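PDB 5BZA: beta-N-acetylhexosaminidase from Thermotoga neapolitana, which probably hydrolyses terminal non-reducing N-acetyl-D-hexosamine residues from N-acetyl-beta-D-hexosaminides, as a member of glycoside hydrolase family 3. Local coordinates for residues F162-G166 with A209-Y213. Sequence-based numbering, arbitrary orientation.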
loop_
_atom_site.group_PDB
_atom_site.type_symbol
_atom_site.label_atom_id
_atom_site.label_comp_id
_atom_site.label_asym_id
_atom_site.label_seq_id
_atom_site.Cartn_x
_atom_site.Cartn_y
_atom_site.Cartn_z
ATOM N N PHE B 162 -25.731 -11.100 7.697
ATOM C CA PHE B 162 -27.162 -11.329 7.572
ATOM C C PHE B 162 -27.703 -12.218 8.719
ATOM O O PHE B 162 -27.160 -13.302 8.953
ATOM C CB PHE B 162 -27.444 -11.987 6.212
ATOM C CG PHE B 162 -28.859 -12.458 6.060
ATOM C CD1 PHE B 162 -29.842 -11.592 5.607
ATOM C CD2 PHE B 162 -29.214 -13.740 6.426
ATOM C CE1 PHE B 162 -31.144 -12.012 5.503
ATOM C CE2 PHE B 162 -30.540 -14.161 6.348
ATOM C CZ PHE B 162 -31.489 -13.303 5.879
ATOM N N PRO B 163 -28.833 -11.830 9.353
ATOM C CA PRO B 163 -29.706 -10.695 9.030
ATOM C C PRO B 163 -29.392 -9.428 9.852
ATOM O O PRO B 163 -30.173 -8.489 9.856
ATOM C CB PRO B 163 -31.105 -11.234 9.383
ATOM C CG PRO B 163 -30.829 -12.114 10.625
ATOM C CD PRO B 163 -29.470 -12.755 10.330
ATOM N N GLY B 164 -28.288 -9.415 10.572
ATOM C CA GLY B 164 -27.932 -8.226 11.315
ATOM C C GLY B 164 -27.439 -8.603 12.683
ATOM O O GLY B 164 -28.183 -9.231 13.460
ATOM N N HIS B 165 -26.225 -8.128 13.000
ATOM C CA HIS B 165 -25.444 -8.574 14.153
ATOM C C HIS B 165 -25.394 -7.470 15.226
ATOM O O HIS B 165 -24.797 -7.642 16.295
ATOM C CB HIS B 165 -24.007 -8.938 13.680
ATOM C CG HIS B 165 -23.224 -9.820 14.614
ATOM N ND1 HIS B 165 -23.008 -9.516 15.946
ATOM C CD2 HIS B 165 -22.559 -10.982 14.387
ATOM C CE1 HIS B 165 -22.269 -10.467 16.502
ATOM N NE2 HIS B 165 -21.989 -11.374 15.580
ATOM N N GLY B 166 -25.999 -6.326 14.936
ATOM C CA GLY B 166 -25.720 -5.148 15.722
ATOM C C GLY B 166 -26.315 -5.112 17.120
ATOM O O GLY B 166 -25.724 -4.497 18.027
ATOM N N ALA B 209 -24.730 -14.354 9.779
ATOM C CA ALA B 209 -24.273 -14.165 11.140
ATOM C C ALA B 209 -24.440 -15.416 11.972
ATOM O O ALA B 209 -25.531 -16.017 11.976
ATOM C CB ALA B 209 -25.009 -13.018 11.776
ATOM N N HIS B 210 -23.426 -15.748 12.772
ATOM C CA HIS B 210 -23.532 -16.856 13.725
ATOM C C HIS B 210 -24.244 -16.318 14.957
ATOM O O HIS B 210 -23.630 -16.158 16.016
ATOM C CB HIS B 210 -22.174 -17.425 14.165
ATOM C CG HIS B 210 -21.350 -18.027 13.062
ATOM N ND1 HIS B 210 -21.884 -18.628 11.955
ATOM C CD2 HIS B 210 -19.996 -18.100 12.927
ATOM C CE1 HIS B 210 -20.902 -19.058 11.166
ATOM N NE2 HIS B 210 -19.754 -18.744 11.739
ATOM N N VAL B 211 -25.505 -15.937 14.792
ATOM C CA VAL B 211 -26.242 -15.344 15.880
ATOM C C VAL B 211 -27.626 -15.978 15.911
ATOM O O VAL B 211 -28.232 -16.215 14.857
ATOM C CB VAL B 211 -26.359 -13.799 15.740
ATOM C CG1 VAL B 211 -27.434 -13.232 16.709
ATOM C CG2 VAL B 211 -24.980 -13.129 15.895
ATOM N N LYS B 212 -28.095 -16.243 17.116
ATOM C CA LYS B 212 -29.465 -16.720 17.342
ATOM C C LYS B 212 -30.476 -15.580 17.516
ATOM O O LYS B 212 -30.243 -14.629 18.287
ATOM C CB LYS B 212 -29.502 -17.639 18.563
ATOM C CG LYS B 212 -30.756 -18.470 18.701
ATOM C CD LYS B 212 -30.534 -19.583 19.718
ATOM C CE LYS B 212 -29.747 -19.119 20.959
ATOM N NZ LYS B 212 -29.633 -20.282 21.936
ATOM N N TYR B 213 -31.598 -15.704 16.791
ATOM C CA TYR B 213 -32.721 -14.780 16.876
ATOM C C TYR B 213 -33.992 -15.484 17.491
ATOM O O TYR B 213 -34.925 -15.859 16.786
ATOM C CB TYR B 213 -33.002 -14.227 15.480
ATOM C CG TYR B 213 -31.774 -13.566 14.897
ATOM C CD1 TYR B 213 -30.775 -14.322 14.281
ATOM C CD2 TYR B 213 -31.593 -12.192 15.000
ATOM C CE1 TYR B 213 -29.624 -13.710 13.767
ATOM C CE2 TYR B 213 -30.459 -11.576 14.473
ATOM C CZ TYR B 213 -29.481 -12.339 13.870
ATOM O OH TYR B 213 -28.357 -11.727 13.359
#
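Tyr-213 gives its hydroxyl to the carbonyl of Gly-164, OH to O 2.5 Å, reaching that oxygen from above the carbonyl plane, while the oxygen itself lies at the edge of the phenol ring. Packing is tight on both faces of this ring: Pro-163 CG makes a CH-pi contact 3.9 Å from the centroid, and Val-211 CG1 covers the opposite face, offset toward the rim. The carbonyl of the cis peptide that joins Phe-162 to Pro-163 accepts Ala-209 N (N to O 2.8 Å, 156° at the hydrogen), tying together the loops that leave neighbouring parallel strands 156-162 and 205-208 of the TIM-barrel domain. Equally close, Val-211 CG2 sits over one imidazole face of His-165, 3.6 Å from its centroid. With CG anti to the backbone N (chi1 -161°), His-165 turns that face to the valine, and its NE2 bonds to Ser-172 OG. The looser side is where this partly exposed ring meets Ala-209, whose CB stays 4.1 Å from His-165 CD2. A phenylalanine in place of Tyr-213 would probably keep the CH-pi contact with Pro-163 but leave Gly-164 O without its hydroxyl donor. His-165 belongs to a zinc site observed for this protein, though no zinc is bound to it here, and Asp-117 of the same site accepts its backbone N-H; the apolar face packing and the tyrosine hydroxyl bond are consistent with holding the backbone around this metal-site residue.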